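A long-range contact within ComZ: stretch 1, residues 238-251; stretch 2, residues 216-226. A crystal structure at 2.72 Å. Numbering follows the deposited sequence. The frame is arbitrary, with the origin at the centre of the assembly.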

ATOM      1  N   PHE A 238      -6.762  12.925   8.903  1.00 71.34           N
ATOM      2  CA  PHE A 238      -7.669  12.163   9.758  1.00 75.51           C
ATOM      3  C   PHE A 238      -6.964  11.666  11.020  1.00 72.10           C
ATOM      4  O   PHE A 238      -6.289  10.629  11.000  1.00 70.32           O
ATOM      5  CB  PHE A 238      -8.243  11.026   8.928  1.00 74.60           C
ATOM      6  CG  PHE A 238      -8.722  11.479   7.594  1.00 79.50           C
ATOM      7  CD1 PHE A 238      -8.074  11.092   6.435  1.00 81.40           C
ATOM      8  CD2 PHE A 238      -9.812  12.359   7.510  1.00 81.44           C
ATOM      9  CE1 PHE A 238      -8.531  11.532   5.200  1.00 85.79           C
ATOM     10  CE2 PHE A 238     -10.285  12.807   6.282  1.00 75.20           C
ATOM     11  CZ  PHE A 238      -9.647  12.397   5.122  1.00 80.03           C
ATOM     12  N   VAL A 239      -7.197  12.345  12.149  1.00 69.81           N
ATOM     13  CA  VAL A 239      -6.426  12.078  13.361  1.00 68.98           C
ATOM     14  C   VAL A 239      -7.345  11.803  14.537  1.00 54.32           C
ATOM     15  O   VAL A 239      -8.162  12.659  14.897  1.00 56.12           O
ATOM     16  CB  VAL A 239      -5.484  13.253  13.700  1.00 70.17           C
ATOM     17  CG1 VAL A 239      -4.882  13.091  15.105  1.00 63.30           C
ATOM     18  CG2 VAL A 239      -4.399  13.375  12.658  1.00 65.09           C
ATOM     19  N   GLY A 240      -7.151  10.654  15.186  1.00 53.48           N
ATOM     20  CA  GLY A 240      -7.757  10.362  16.484  1.00 68.13           C
ATOM     21  C   GLY A 240      -9.284  10.430  16.500  1.00 76.18           C
ATOM     22  O   GLY A 240      -9.974  10.013  15.566  1.00 56.21           O
ATOM     23  N   ARG A 241      -9.814  10.980  17.591  1.00 72.75           N
ATOM     24  CA  ARG A 241     -11.232  10.990  17.899  1.00 69.33           C
ATOM     25  C   ARG A 241     -12.019  12.062  17.169  1.00 71.81           C
ATOM     26  O   ARG A 241     -13.223  12.174  17.405  1.00 89.95           O
ATOM     27  CB  ARG A 241     -11.422  11.141  19.413  1.00 75.95           C
ATOM     28  CG  ARG A 241     -11.185   9.815  20.117  1.00 86.37           C
ATOM     29  CD  ARG A 241     -10.961   9.932  21.595  1.00 95.27           C
ATOM     30  NE  ARG A 241      -9.757  10.699  21.838  1.00103.28           N
ATOM     31  CZ  ARG A 241      -9.279  11.001  23.038  1.00110.39           C
ATOM     32  NH1 ARG A 241      -9.886  10.575  24.154  1.00115.41           N
ATOM     33  NH2 ARG A 241      -8.185  11.743  23.105  1.00108.44           N
ATOM     34  N   GLY A 242     -11.417  12.826  16.290  1.00 68.54           N
ATOM     35  CA  GLY A 242     -12.103  13.957  15.705  1.00 62.36           C
ATOM     36  C   GLY A 242     -11.139  15.072  15.355  1.00 73.33           C
ATOM     37  O   GLY A 242      -9.932  14.959  15.520  1.00 77.89           O
ATOM     38  N   ALA A 243     -11.705  16.168  14.865  1.00 74.94           N
ATOM     39  CA  ALA A 243     -10.885  17.337  14.586  1.00 78.48           C
ATOM     40  C   ALA A 243     -10.272  17.951  15.846  1.00 82.76           C
ATOM     41  O   ALA A 243      -9.349  18.746  15.740  1.00 85.64           O
ATOM     42  CB  ALA A 243     -11.712  18.395  13.860  1.00 76.74           C
ATOM     43  N   GLN A 244     -10.796  17.602  17.027  1.00 77.71           N
ATOM     44  CA  GLN A 244     -10.283  18.107  18.298  1.00 74.43           C
ATOM     45  C   GLN A 244      -8.799  17.752  18.454  1.00 75.65           C
ATOM     46  O   GLN A 244      -8.016  18.540  19.017  1.00 71.47           O
ATOM     47  CB  GLN A 244     -11.037  17.506  19.463  1.00 76.46           C
ATOM     48  CG  GLN A 244     -12.519  17.444  19.314  1.00 85.87           C
ATOM     49  CD  GLN A 244     -12.924  16.167  18.646  1.00 95.30           C
ATOM     50  OE1 GLN A 244     -13.597  16.153  17.612  1.00110.52           O
ATOM     51  NE2 GLN A 244     -12.500  15.065  19.235  1.00100.20           N
ATOM     52  N   ASP A 245      -8.392  16.562  18.003  1.00 63.44           N
ATOM     53  CA  ASP A 245      -7.046  16.060  18.240  1.00 75.00           C
ATOM     54  C   ASP A 245      -6.053  16.500  17.175  1.00 72.47           C
ATOM     55  O   ASP A 245      -4.961  15.930  17.076  1.00 71.56           O
ATOM     56  CB  ASP A 245      -7.066  14.527  18.343  1.00 77.62           C
ATOM     57  CG  ASP A 245      -7.936  14.025  19.505  1.00 79.36           C
ATOM     58  OD1 ASP A 245      -8.380  12.852  19.459  1.00 76.56           O
ATOM     59  OD2 ASP A 245      -8.184  14.807  20.449  1.00 80.55           O
ATOM     60  N   ILE A 246      -6.412  17.511  16.391  1.00 69.80           N
ATOM     61  CA  ILE A 246      -5.499  18.181  15.479  1.00 72.36           C
ATOM     62  C   ILE A 246      -5.217  19.545  16.100  1.00 78.80           C
ATOM     63  O   ILE A 246      -5.989  20.481  15.924  1.00 72.10           O
ATOM     64  CB  ILE A 246      -6.089  18.239  14.062  1.00 70.16           C
ATOM     65  CG1 ILE A 246      -6.432  16.815  13.612  1.00 70.70           C
ATOM     66  CG2 ILE A 246      -5.138  18.869  13.089  1.00 65.07           C
ATOM     67  CD1 ILE A 246      -7.072  16.737  12.261  1.00 68.36           C
ATOM     68  N   THR A 247      -4.176  19.620  16.927  1.00 92.64           N
ATOM     69  CA  THR A 247      -3.721  20.792  17.664  1.00 94.76           C
ATOM     70  C   THR A 247      -2.608  21.537  16.917  1.00 93.49           C
ATOM     71  O   THR A 247      -1.869  20.959  16.109  1.00 93.38           O
ATOM     72  CB  THR A 247      -3.201  20.317  19.047  1.00105.17           C
ATOM     73  OG1 THR A 247      -4.268  19.785  19.845  1.00108.67           O
ATOM     74  CG2 THR A 247      -2.419  21.367  19.831  1.00113.13           C
ATOM     75  N   GLY A 248      -2.451  22.812  17.248  1.00 90.42           N
ATOM     76  CA  GLY A 248      -1.288  23.582  16.843  1.00 88.44           C
ATOM     77  C   GLY A 248      -1.578  24.989  16.357  1.00 87.26           C
ATOM     78  O   GLY A 248      -2.698  25.334  15.986  1.00 88.69           O
ATOM     79  N   GLU A 249      -0.522  25.812  16.336  1.00 91.45           N
ATOM     80  CA  GLU A 249      -0.594  27.163  15.792  1.00 85.78           C
ATOM     81  C   GLU A 249      -0.993  27.201  14.330  1.00 87.38           C
ATOM     82  O   GLU A 249      -1.452  28.241  13.856  1.00101.27           O
ATOM     83  CB  GLU A 249       0.756  27.861  15.946  1.00 94.99           C
ATOM     84  CG  GLU A 249       1.135  28.199  17.380  1.00114.18           C
ATOM     85  CD  GLU A 249       2.487  28.924  17.494  1.00125.46           C
ATOM     86  OE1 GLU A 249       2.854  29.295  18.630  1.00130.33           O
ATOM     87  OE2 GLU A 249       3.188  29.099  16.465  1.00127.10           O
ATOM     88  N   ASN A 250      -0.790  26.116  13.592  1.00 87.68           N
ATOM     89  CA  ASN A 250      -0.833  26.171  12.142  1.00 98.16           C
ATOM     90  C   ASN A 250      -2.041  25.462  11.531  1.00100.19           C
ATOM     91  O   ASN A 250      -2.087  25.298  10.305  1.00 99.48           O
ATOM     92  CB  ASN A 250       0.439  25.541  11.576  1.00100.35           C
ATOM     93  CG  ASN A 250       1.713  26.288  11.958  1.00107.64           C
ATOM     94  OD1 ASN A 250       1.741  27.107  12.887  1.00110.24           O
ATOM     95  ND2 ASN A 250       2.784  25.992  11.239  1.00111.87           N
ATOM     96  N   VAL A 251      -3.034  25.069  12.321  1.00100.03           N
ATOM     97  CA  VAL A 251      -4.188  24.384  11.751  1.00104.54           C
ATOM     98  C   VAL A 251      -5.107  25.424  11.126  1.00106.56           C
ATOM     99  O   VAL A 251      -5.313  26.521  11.678  1.00102.73           O
ATOM    100  CB  VAL A 251      -4.913  23.524  12.809  1.00106.31           C
ATOM    101  CG1 VAL A 251      -4.084  22.284  13.134  1.00 98.76           C
ATOM    102  CG2 VAL A 251      -5.202  24.312  14.104  1.00114.61           C
TER
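Stretch 2, residues 216-226: YGKISVGGSTQ

Stretch 2 lies alongside stretch 1 as a short parallel β-pairing, held by a ladder of backbone hydrogen bonds and anchored by a buried aspartate that forms a salt bridge with a lysine. Residues 218-221 run extended in the same direction as 246-247, with Ile219 opposite Ile246 (CA to CA 5.4 Å) and Ser220 opposite Thr247.

The ladder shows the staggered pattern of parallel strands, in which one residue bonds to two partners flanking its opposite number. Ile219 N donates to Asp245 O at 3.0 Å, and Ile219 O accepts from Thr247 N at 2.8 Å. Val221 N then reaches Thr247 O at 3.0 Å, a weak bond bent to 127°. Beyond it the loop of stretch 1 turns, and Asn250 N donates to Val221 O at 3.3 Å.

The two faces differ in character. On one, Ile219 CD1 approaches Ile246 CG2 at 4.3 Å, while Ile219 CG2 packs 4.0 Å from Val239 CG1; branched aliphatic side chains suit both an extended backbone and a buried setting. On the other, partly exposed face, Thr247 CG2 lies 3.7 Å from Ser220 OG, where small hydroxyl residues are at home.

Asp245 points toward stretch 2, and its OD2 meets Lys218 NZ at 2.6 Å. Its other oxygen, OD1, accepts from Arg241 N at 3.0 Å, so the carboxylate ties the turn of residues 239-242 to Lys218.

Glycines let the backbones come close. Gly240 CA is 3.5 Å from Gly217 O, and a β-carbon on Gly240 would collide with that oxygen; its positive phi also favours glycine. Likewise, Gly248 CA sits 3.2 Å from Val221 O, leaving no room there for a β-carbon. Farther along, Asn250 CB rests 3.4 Å from Val221 CG1, extending the contact past the Thr247-Ser220 pair.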

ATOM      1  N   TYR A 216      -4.542   6.386  16.681  1.00 64.18           N
ATOM      2  CA  TYR A 216      -4.705   6.633  18.098  1.00 61.77           C
ATOM      3  C   TYR A 216      -3.825   7.756  18.541  1.00 65.04           C
ATOM      4  O   TYR A 216      -2.642   7.648  18.472  1.00 75.43           O
ATOM      5  CB  TYR A 216      -4.325   5.418  18.922  1.00 65.14           C
ATOM      6  CG  TYR A 216      -5.246   4.244  18.807  1.00 71.66           C
ATOM      7  CD1 TYR A 216      -6.549   4.320  19.200  1.00 71.07           C
ATOM      8  CD2 TYR A 216      -4.796   3.054  18.330  1.00 70.06           C
ATOM      9  CE1 TYR A 216      -7.380   3.242  19.093  1.00 73.60           C
ATOM     10  CE2 TYR A 216      -5.620   1.979  18.220  1.00 72.12           C
ATOM     11  CZ  TYR A 216      -6.909   2.083  18.597  1.00 77.40           C
ATOM     12  OH  TYR A 216      -7.720   1.002  18.482  1.00 79.61           O
ATOM     13  N   GLY A 217      -4.409   8.838  19.019  1.00 62.24           N
ATOM     14  CA  GLY A 217      -3.640   9.964  19.500  1.00 68.06           C
ATOM     15  C   GLY A 217      -3.917  11.296  18.855  1.00 70.98           C
ATOM     16  O   GLY A 217      -4.690  11.380  17.945  1.00 69.13           O
ATOM     17  N   LYS A 218      -3.296  12.335  19.387  1.00 71.69           N
ATOM     18  CA  LYS A 218      -3.360  13.699  18.885  1.00 66.24           C
ATOM     19  C   LYS A 218      -2.066  14.049  18.142  1.00 57.31           C
ATOM     20  O   LYS A 218      -1.131  13.253  18.081  1.00 57.10           O
ATOM     21  CB  LYS A 218      -3.630  14.672  20.030  1.00 66.26           C
ATOM     22  CG  LYS A 218      -4.812  14.288  20.898  1.00 69.13           C
ATOM     23  CD  LYS A 218      -4.712  14.943  22.246  1.00 76.75           C
ATOM     24  CE  LYS A 218      -5.225  16.340  22.148  1.00 91.94           C
ATOM     25  NZ  LYS A 218      -6.720  16.287  22.060  1.00107.94           N
ATOM     26  N   ILE A 219      -2.046  15.227  17.518  1.00 58.23           N
ATOM     27  CA  ILE A 219      -0.874  15.762  16.838  1.00 58.25           C
ATOM     28  C   ILE A 219      -0.866  17.264  17.025  1.00 60.82           C
ATOM     29  O   ILE A 219      -1.920  17.907  17.127  1.00 61.95           O
ATOM     30  CB  ILE A 219      -0.814  15.446  15.329  1.00 56.43           C
ATOM     31  CG1 ILE A 219      -1.884  16.222  14.560  1.00 74.14           C
ATOM     32  CG2 ILE A 219      -0.929  13.957  15.060  1.00 54.09           C
ATOM     33  CD1 ILE A 219      -1.509  16.486  13.139  1.00 76.98           C
ATOM     34  N   SER A 220       0.340  17.823  17.094  1.00 72.69           N
ATOM     35  CA  SER A 220       0.542  19.261  17.218  1.00 78.03           C
ATOM     36  C   SER A 220       1.344  19.727  16.016  1.00 79.97           C
ATOM     37  O   SER A 220       2.234  19.020  15.542  1.00 82.55           O
ATOM     38  CB  SER A 220       1.267  19.630  18.525  1.00 82.86           C
ATOM     39  OG  SER A 220       1.089  20.999  18.862  1.00 89.04           O
ATOM     40  N   VAL A 221       1.025  20.909  15.510  1.00 84.61           N
ATOM     41  CA  VAL A 221       1.690  21.425  14.326  1.00 87.09           C
ATOM     42  C   VAL A 221       2.068  22.881  14.590  1.00 95.31           C
ATOM     43  O   VAL A 221       1.189  23.744  14.752  1.00 93.83           O
ATOM     44  CB  VAL A 221       0.812  21.279  13.078  1.00 86.06           C
ATOM     45  CG1 VAL A 221       1.266  22.231  11.995  1.00100.43           C
ATOM     46  CG2 VAL A 221       0.862  19.854  12.586  1.00 69.76           C
ATOM     47  N   GLY A 222       3.378  23.150  14.648  1.00100.70           N
ATOM     48  CA  GLY A 222       3.901  24.476  14.897  1.00 99.25           C
ATOM     49  C   GLY A 222       4.416  25.141  13.630  1.00 95.38           C
ATOM     50  O   GLY A 222       4.282  24.623  12.518  1.00 91.89           O
ATOM     51  N   GLY A 223       5.032  26.309  13.818  1.00 96.63           N
ATOM     52  CA  GLY A 223       5.395  27.136  12.684  1.00 91.07           C
ATOM     53  C   GLY A 223       6.425  26.480  11.785  1.00 96.78           C
ATOM     54  O   GLY A 223       7.323  25.761  12.242  1.00100.79           O
ATOM     55  N   SER A 224       6.289  26.758  10.483  1.00 99.17           N
ATOM     56  CA  SER A 224       7.123  26.338   9.341  1.00 97.82           C
ATOM     57  C   SER A 224       6.962  24.857   8.997  1.00 89.28           C
ATOM     58  O   SER A 224       7.483  24.407   7.967  1.00 92.28           O
ATOM     59  CB  SER A 224       8.617  26.660   9.536  1.00 90.39           C
ATOM     60  OG  SER A 224       9.225  25.771  10.453  1.00 91.72           O
ATOM     61  N   THR A 225       6.180  24.112   9.761  1.00 85.50           N
ATOM     62  CA  THR A 225       5.800  22.763   9.382  1.00 84.77           C
ATOM     63  C   THR A 225       4.902  22.859   8.151  1.00 88.16           C
ATOM     64  O   THR A 225       4.235  23.874   7.923  1.00 93.37           O
ATOM     65  CB  THR A 225       5.074  22.090  10.547  1.00 84.29           C
ATOM     66  OG1 THR A 225       6.021  21.813  11.579  1.00 87.93           O
ATOM     67  CG2 THR A 225       4.404  20.778  10.137  1.00 83.98           C
ATOM     68  N   GLN A 226       4.918  21.835   7.311  1.00 87.05           N
ATOM     69  CA  GLN A 226       4.194  21.967   6.053  1.00 92.02           C
ATOM     70  C   GLN A 226       3.569  20.611   5.721  1.00 91.05           C
ATOM     71  O   GLN A 226       4.241  19.670   5.282  1.00 92.22           O
ATOM     72  CB  GLN A 226       5.153  22.480   4.988  1.00102.70           C
ATOM     73  CG  GLN A 226       4.550  23.006   3.725  1.00108.95           C
ATOM     74  CD  GLN A 226       5.622  23.591   2.821  1.00118.82           C
ATOM     75  OE1 GLN A 226       6.798  23.673   3.210  1.00120.05           O
ATOM     76  NE2 GLN A 226       5.211  24.100   1.661  1.00126.46           N
TER